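Cellulase (Xanthomonas axonopodis pv. citri, PDB 4W7W) probably hydrolyses beta-1,4-glucosidic bonds of cellulose and its oligosaccharides, as a family 5 glycoside hydrolase with an (alpha/beta)8-barrel fold. Local coordinates at residues I158-W163 / P186-T191; H110-Y115 / M152-G157. All blocks are in the same frame, centred on the assembly; numbering follows the deposited sequence.

Contact 1. Residues I158-W163 / P186-T191. With BGC (beta-D-glucopyranose), chain C; BGC (beta-D-glucopyranose), chain B.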
loop_
_atom_site.group_PDB
_atom_site.type_symbol
_atom_site.label_atom_id
_atom_site.label_comp_id
_atom_site.label_asym_id
_atom_site.label_seq_id
_atom_site.Cartn_x
_atom_site.Cartn_y
_atom_site.Cartn_z
ATOM N N ILE A 158 0.067 -17.668 -3.983
ATOM C CA ILE A 158 0.832 -18.259 -2.892
ATOM C C ILE A 158 -0.185 -18.509 -1.791
ATOM O O ILE A 158 -1.089 -17.689 -1.600
ATOM C CB ILE A 158 2.019 -17.343 -2.458
ATOM C CG1 ILE A 158 2.805 -17.975 -1.307
ATOM C CG2 ILE A 158 1.552 -15.931 -2.124
ATOM C CD1 ILE A 158 4.154 -17.336 -1.070
ATOM N N SER A 159 -0.098 -19.638 -1.098
ATOM C CA SER A 159 -1.078 -19.930 -0.064
ATOM C C SER A 159 -0.949 -18.956 1.091
ATOM O O SER A 159 0.105 -18.337 1.284
ATOM C CB SER A 159 -0.909 -21.349 0.458
ATOM O OG SER A 159 0.260 -21.434 1.247
ATOM N N ALA A 160 -2.009 -18.849 1.873
ATOM C CA ALA A 160 -1.979 -17.970 3.024
ATOM C C ALA A 160 -0.906 -18.373 4.052
ATOM O O ALA A 160 -0.176 -17.510 4.518
ATOM C CB ALA A 160 -3.360 -17.812 3.643
ATOM N N PRO A 161 -0.741 -19.673 4.363
ATOM C CA PRO A 161 0.337 -20.036 5.295
ATOM C C PRO A 161 1.743 -19.814 4.727
ATOM O O PRO A 161 2.645 -19.384 5.450
ATOM C CB PRO A 161 0.082 -21.537 5.555
ATOM C CG PRO A 161 -1.370 -21.724 5.276
ATOM C CD PRO A 161 -1.632 -20.816 4.104
ATOM N N ASP A 162 1.929 -20.057 3.430
ATOM C CA ASP A 162 3.250 -19.852 2.841
ATOM C C ASP A 162 3.570 -18.361 2.801
ATOM O O ASP A 162 4.706 -17.962 3.087
ATOM C CB ASP A 162 3.368 -20.462 1.446
ATOM C CG ASP A 162 3.421 -21.977 1.456
ATOM O OD1 ASP A 162 3.638 -22.559 2.526
ATOM O OD2 ASP A 162 3.291 -22.571 0.372
ATOM N N TRP A 163 2.588 -17.532 2.468
ATOM C CA TRP A 163 2.822 -16.095 2.508
ATOM C C TRP A 163 3.095 -15.638 3.944
ATOM O O TRP A 163 3.992 -14.836 4.186
ATOM C CB TRP A 163 1.669 -15.283 1.851
ATOM C CG TRP A 163 1.896 -13.831 2.108
ATOM C CD1 TRP A 163 1.237 -13.060 3.001
ATOM C CD2 TRP A 163 3.006 -13.045 1.638
ATOM N NE1 TRP A 163 1.839 -11.841 3.096
ATOM C CE2 TRP A 163 2.934 -11.813 2.277
ATOM C CE3 TRP A 163 4.045 -13.276 0.728
ATOM C CZ2 TRP A 163 3.857 -10.802 2.045
ATOM C CZ3 TRP A 163 4.961 -12.276 0.500
ATOM C CH2 TRP A 163 4.863 -11.059 1.153
ATOM N N PRO A 186 0.639 -7.469 4.446
ATOM C CA PRO A 186 -0.526 -7.896 3.692
ATOM C C PRO A 186 -0.777 -9.388 3.874
ATOM O O PRO A 186 0.076 -10.116 4.392
ATOM C CB PRO A 186 -0.083 -7.629 2.264
ATOM C CG PRO A 186 1.367 -8.015 2.278
ATOM C CD PRO A 186 1.873 -7.587 3.642
ATOM N N GLY A 187 -1.939 -9.829 3.393
ATOM C CA GLY A 187 -2.200 -11.232 3.147
ATOM C C GLY A 187 -2.001 -11.584 1.688
ATOM O O GLY A 187 -1.581 -10.752 0.883
ATOM N N THR A 188 -2.312 -12.846 1.367
ATOM C CA THR A 188 -2.363 -13.267 -0.016
ATOM C C THR A 188 -3.731 -12.872 -0.622
ATOM O O THR A 188 -4.435 -12.020 -0.067
ATOM C CB THR A 188 -1.991 -14.747 -0.179
ATOM O OG1 THR A 188 -1.812 -15.008 -1.563
ATOM C CG2 THR A 188 -3.012 -15.688 0.438
ATOM N N ALA A 189 -4.101 -13.440 -1.772
ATOM C CA ALA A 189 -5.401 -13.105 -2.394
ATOM C C ALA A 189 -5.537 -11.603 -2.630
ATOM O O ALA A 189 -6.606 -11.000 -2.455
ATOM C CB ALA A 189 -6.580 -13.659 -1.584
ATOM N N TYR A 190 -4.439 -10.983 -3.071
ATOM C CA TYR A 190 -4.405 -9.553 -3.380
ATOM C C TYR A 190 -4.738 -8.710 -2.147
ATOM O O TYR A 190 -5.146 -7.558 -2.271
ATOM C CB TYR A 190 -5.303 -9.191 -4.561
ATOM C CG TYR A 190 -5.015 -9.981 -5.807
ATOM C CD1 TYR A 190 -4.091 -9.544 -6.731
ATOM C CD2 TYR A 190 -5.701 -11.155 -6.064
ATOM C CE1 TYR A 190 -3.846 -10.274 -7.877
ATOM C CE2 TYR A 190 -5.477 -11.886 -7.206
ATOM C CZ TYR A 190 -4.553 -11.441 -8.115
ATOM O OH TYR A 190 -4.334 -12.174 -9.268
ATOM N N THR A 191 -4.533 -9.301 -0.970
ATOM C CA THR A 191 -4.835 -8.717 0.322
ATOM C C THR A 191 -6.190 -8.010 0.378
ATOM O O THR A 191 -6.368 -6.988 1.026
ATOM C CB THR A 191 -3.624 -7.895 0.849
ATOM O OG1 THR A 191 -3.672 -7.911 2.267
ATOM C CG2 THR A 191 -3.473 -6.461 0.300
HETATM C C2 BGC C . -9.953 -10.613 -6.652
HETATM C C3 BGC C . -9.340 -9.433 -7.384
HETATM C C4 BGC C . -8.385 -9.906 -8.490
HETATM C C5 BGC C . -9.001 -10.972 -9.383
HETATM C C6 BGC C . -7.971 -11.553 -10.355
HETATM C C1 BGC C . -10.505 -11.638 -7.626
HETATM O O2 BGC C . -10.977 -10.162 -5.752
HETATM O O3 BGC C . -8.632 -8.681 -6.406
HETATM O O4 BGC C . -7.997 -8.838 -9.359
HETATM O O5 BGC C . -9.517 -12.040 -8.585
HETATM O O6 BGC C . -8.647 -12.406 -11.287
HETATM C C2 BGC B . -6.164 -7.550 -10.170
HETATM C C3 BGC B . -5.018 -6.652 -9.726
HETATM C C4 BGC B . -5.511 -5.560 -8.782
HETATM C C5 BGC B . -6.323 -6.180 -7.651
HETATM C C6 BGC B . -6.985 -5.123 -6.787
HETATM C C1 BGC B . -6.886 -8.075 -8.944
HETATM O O2 BGC B . -5.687 -8.664 -10.933
HETATM O O3 BGC B . -4.419 -6.051 -10.874
HETATM O O4 BGC B . -4.416 -4.785 -8.290
HETATM O O5 BGC B . -7.380 -6.981 -8.176
HETATM O O6 BGC B . -7.793 -5.728 -5.772
#
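Ala-160 and Thr-188 mark the closest backbone approach, their CA atoms 5.6 Å apart, where the first turn of helix 160-176 meets the loop that follows strand 183-186. Thr-188 works against Ile-158 and Ala-160. Its hydroxyl is placed anti to the backbone N (chi1 -169°), and Thr-188 OG1 donates a hydrogen bond to Ile-158 O, 2.8 Å away, with the donor tilted modestly from the carbonyl plane. Thr-188 CG2, lying between the backbone N and the carbonyl carbon, rests against Ala-160 CA at 3.6 Å. Trp-163 works against Pro-186. The indole N-H reaches Pro-186 O, with NE1 2.8 Å from that oxygen and an N-H...O angle of 148°. The acceptor sits at the edge of the indole, near its plane, whereas the donor stands above the carbonyl plane, so the bond is not aimed at a lone pair. Alongside it, Trp-163 CZ2 packs on Pro-186 CG at 3.7 Å, the two side chains crossing at about a right angle. The segments are also ordered internally: in the conformer given, Ser-159 OG caps the helix by accepting a bond from Asp-162 N, and Thr-191 OG1 accepts one from Gly-187 N at 2.8 Å, while the same hydroxyl is bonded to Glu-222 O. Thr-188 N is held by Asn-205 OD1. Further along this loop, Tyr-190 turns one ring face to two linked glucose units of the bound glycan: CE2 lies 3.7 Å from C4 of the chain C glucose, and CD1 lies 3.9 Å from C1 of the chain B glucose, consistent with an aromatic sugar platform. Two neutral donors thus satisfy two backbone carbonyls in largely buried surroundings, joining the helix start to a loop that, a few residues on, stacks against the sugar.

Contact 2. Residues H110-Y115 / M152-G157. With BGC (beta-D-glucopyranose), chain B.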
loop_
_atom_site.group_PDB
_atom_site.type_symbol
_atom_site.label_atom_id
_atom_site.label_comp_id
_atom_site.label_asym_id
_atom_site.label_seq_id
_atom_site.Cartn_x
_atom_site.Cartn_y
_atom_site.Cartn_z
ATOM N N HIS A 110 6.221 -2.824 -4.708
ATOM C CA HIS A 110 4.974 -2.993 -5.439
ATOM C C HIS A 110 5.052 -4.189 -6.380
ATOM O O HIS A 110 5.044 -4.036 -7.599
ATOM C CB HIS A 110 4.632 -1.704 -6.172
ATOM C CG HIS A 110 3.186 -1.578 -6.546
ATOM N ND1 HIS A 110 2.252 -1.015 -5.701
ATOM C CD2 HIS A 110 2.522 -1.908 -7.676
ATOM C CE1 HIS A 110 1.079 -0.995 -6.306
ATOM N NE2 HIS A 110 1.214 -1.527 -7.506
ATOM N N ASN A 111 5.132 -5.388 -5.786
ATOM C CA ASN A 111 5.633 -6.542 -6.528
ATOM C C ASN A 111 4.764 -7.781 -6.607
ATOM O O ASN A 111 5.156 -8.724 -7.281
ATOM C CB ASN A 111 7.055 -6.903 -6.059
ATOM C CG ASN A 111 8.081 -6.171 -6.850
ATOM O OD1 ASN A 111 8.282 -4.965 -6.653
ATOM N ND2 ASN A 111 8.655 -6.846 -7.834
ATOM N N TYR A 112 3.602 -7.836 -5.950
ATOM C CA TYR A 112 2.675 -8.951 -6.159
ATOM C C TYR A 112 3.295 -10.310 -5.816
ATOM O O TYR A 112 2.912 -11.338 -6.374
ATOM C CB TYR A 112 2.117 -8.960 -7.587
ATOM C CG TYR A 112 1.495 -7.649 -8.020
ATOM C CD1 TYR A 112 0.177 -7.376 -7.756
ATOM C CD2 TYR A 112 2.243 -6.666 -8.675
ATOM C CE1 TYR A 112 -0.408 -6.182 -8.143
ATOM C CE2 TYR A 112 1.677 -5.462 -9.060
ATOM C CZ TYR A 112 0.348 -5.227 -8.795
ATOM O OH TYR A 112 -0.221 -4.034 -9.189
ATOM N N ALA A 113 4.227 -10.302 -4.869
ATOM C CA ALA A 113 4.975 -11.485 -4.462
ATOM C C ALA A 113 5.749 -12.130 -5.610
ATOM O O ALA A 113 5.945 -13.347 -5.639
ATOM C CB ALA A 113 4.073 -12.489 -3.745
ATOM N N THR A 114 6.252 -11.284 -6.506
ATOM C CA THR A 114 7.091 -11.745 -7.613
ATOM C C THR A 114 8.360 -10.916 -7.744
ATOM O O THR A 114 8.402 -9.750 -7.340
ATOM C CB THR A 114 6.355 -11.699 -8.969
ATOM O OG1 THR A 114 6.149 -10.332 -9.370
ATOM C CG2 THR A 114 5.061 -12.443 -8.924
ATOM N N TYR A 115 9.384 -11.538 -8.332
ATOM C CA TYR A 115 10.593 -10.838 -8.754
ATOM C C TYR A 115 10.884 -11.315 -10.173
ATOM O O TYR A 115 11.008 -12.528 -10.418
ATOM C CB TYR A 115 11.762 -11.156 -7.839
ATOM C CG TYR A 115 13.014 -10.379 -8.157
ATOM C CD1 TYR A 115 13.950 -10.867 -9.064
ATOM C CD2 TYR A 115 13.295 -9.174 -7.525
ATOM C CE1 TYR A 115 15.118 -10.176 -9.346
ATOM C CE2 TYR A 115 14.461 -8.475 -7.789
ATOM C CZ TYR A 115 15.367 -8.981 -8.702
ATOM O OH TYR A 115 16.537 -8.311 -8.998
ATOM N N MET A 152 4.815 -5.730 0.884
ATOM C CA MET A 152 4.584 -6.277 -0.442
ATOM C C MET A 152 3.216 -5.896 -0.946
ATOM O O MET A 152 2.210 -6.182 -0.293
ATOM C CB MET A 152 4.650 -7.808 -0.416
ATOM C CG MET A 152 4.473 -8.464 -1.770
ATOM S SD MET A 152 5.695 -7.991 -3.009
ATOM C CE MET A 152 7.166 -8.725 -2.297
ATOM N N ASN A 153 3.146 -5.314 -2.129
ATOM C CA ASN A 153 1.851 -5.023 -2.717
ATOM C C ASN A 153 1.173 -6.308 -3.180
ATOM O O ASN A 153 1.715 -7.016 -4.031
ATOM C CB ASN A 153 1.974 -4.096 -3.899
ATOM C CG ASN A 153 0.620 -3.722 -4.434
ATOM O OD1 ASN A 153 -0.154 -3.082 -3.722
ATOM N ND2 ASN A 153 0.306 -4.123 -5.646
ATOM N N GLU A 154 -0.030 -6.568 -2.666
ATOM C CA GLU A 154 -0.932 -7.609 -3.208
ATOM C C GLU A 154 -0.265 -8.952 -3.538
ATOM O O GLU A 154 -0.303 -9.420 -4.682
ATOM C CB GLU A 154 -1.705 -7.076 -4.416
ATOM C CG GLU A 154 -2.572 -5.898 -4.023
ATOM C CD GLU A 154 -3.511 -5.443 -5.116
ATOM O OE1 GLU A 154 -3.503 -6.047 -6.200
ATOM O OE2 GLU A 154 -4.263 -4.458 -4.863
ATOM N N PRO A 155 0.314 -9.616 -2.532
ATOM C CA PRO A 155 0.676 -11.014 -2.759
ATOM C C PRO A 155 -0.529 -11.796 -3.284
ATOM O O PRO A 155 -1.660 -11.546 -2.883
ATOM C CB PRO A 155 1.051 -11.521 -1.360
ATOM C CG PRO A 155 1.318 -10.296 -0.537
ATOM C CD PRO A 155 0.390 -9.251 -1.111
ATOM N N ASN A 156 -0.272 -12.732 -4.185
ATOM C CA ASN A 156 -1.295 -13.630 -4.705
ATOM C C ASN A 156 -0.535 -14.812 -5.300
ATOM O O ASN A 156 0.683 -14.749 -5.454
ATOM C CB ASN A 156 -2.147 -12.921 -5.760
ATOM C CG ASN A 156 -1.358 -12.505 -6.969
ATOM O OD1 ASN A 156 -0.687 -11.441 -6.983
ATOM N ND2 ASN A 156 -1.382 -13.320 -7.971
ATOM N N GLY A 157 -1.237 -15.904 -5.597
ATOM C CA GLY A 157 -0.555 -17.034 -6.229
ATOM C C GLY A 157 0.366 -17.780 -5.272
ATOM O O GLY A 157 1.316 -18.438 -5.708
HETATM C C2 BGC B . -6.164 -7.550 -10.170
HETATM C C3 BGC B . -5.018 -6.652 -9.726
HETATM C C4 BGC B . -5.511 -5.560 -8.782
HETATM C C5 BGC B . -6.323 -6.180 -7.651
HETATM C C6 BGC B . -6.985 -5.123 -6.787
HETATM C C1 BGC B . -6.886 -8.075 -8.944
HETATM O O2 BGC B . -5.687 -8.664 -10.933
HETATM O O3 BGC B . -4.419 -6.051 -10.874
HETATM O O4 BGC B . -4.416 -4.785 -8.290
HETATM O O5 BGC B . -7.380 -6.981 -8.176
HETATM O O6 BGC B . -7.793 -5.728 -5.772
#
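At the C-terminal rim of the barrel, the loops after strands 104-109 and 147-150 meet beside the sugar site, and Asn-153 lies between two rings there. Its CG is anti to the backbone N (chi1 -176°), which carries the amide over one face of His-110, and its further turn leaves the planes 10° apart with ND2 3.3 Å from CE1. The same ND2 stands over a face of Tyr-112, 3.3 Å from CE1, but there amide and ring are nearly perpendicular, 84° apart. Between the backbones, Tyr-112 N gives a weak bond to Asn-153 O at 2.8 Å. The bent Met-152 chain brings SD to 3.3 Å from Ala-113 N, another weak bond, while Ala-113 CB packs on Pro-155 CB at 4.0 Å. Glu-154 OE1 lies at the edge of the Tyr-112 ring and accepts a hydrogen bond from O4 of the chain B glucose, 2.6 Å; OE2 is bonded to His-224. The Asn-Glu pair, followed by Pro, fits the family 5 sequence motif that carries the probable acid/base. The OD1 bond to Arg-67 and the stack on His-110, whose ND1 bonds Asp-108, fix the turn of the Asn-153 amide, while Glu-154 is held between protein and sugar.

Following the chain from the N terminus, the loop after strand 104-109 comes first, and contact 2 joins it to the loop after strand 147-150, closing over strand 118-119, helix 127-141 and strand 147-150. Contact 1 opens one residue later and closes over the rest of helix 160-176 and strand 183-186. The two are therefore in series, neither nested nor crossed, and tie three consecutive strand-end loops of the barrel together. Their centres lie 9 Å apart, and the loops meet directly: Tyr-190 N probably bonds to Pro-155 O at 2.8 Å, and Pro-186 CG packs on Met-152 O at 3.3 Å. Both contacts reach the chain B glucose, through Tyr-190 and Glu-154.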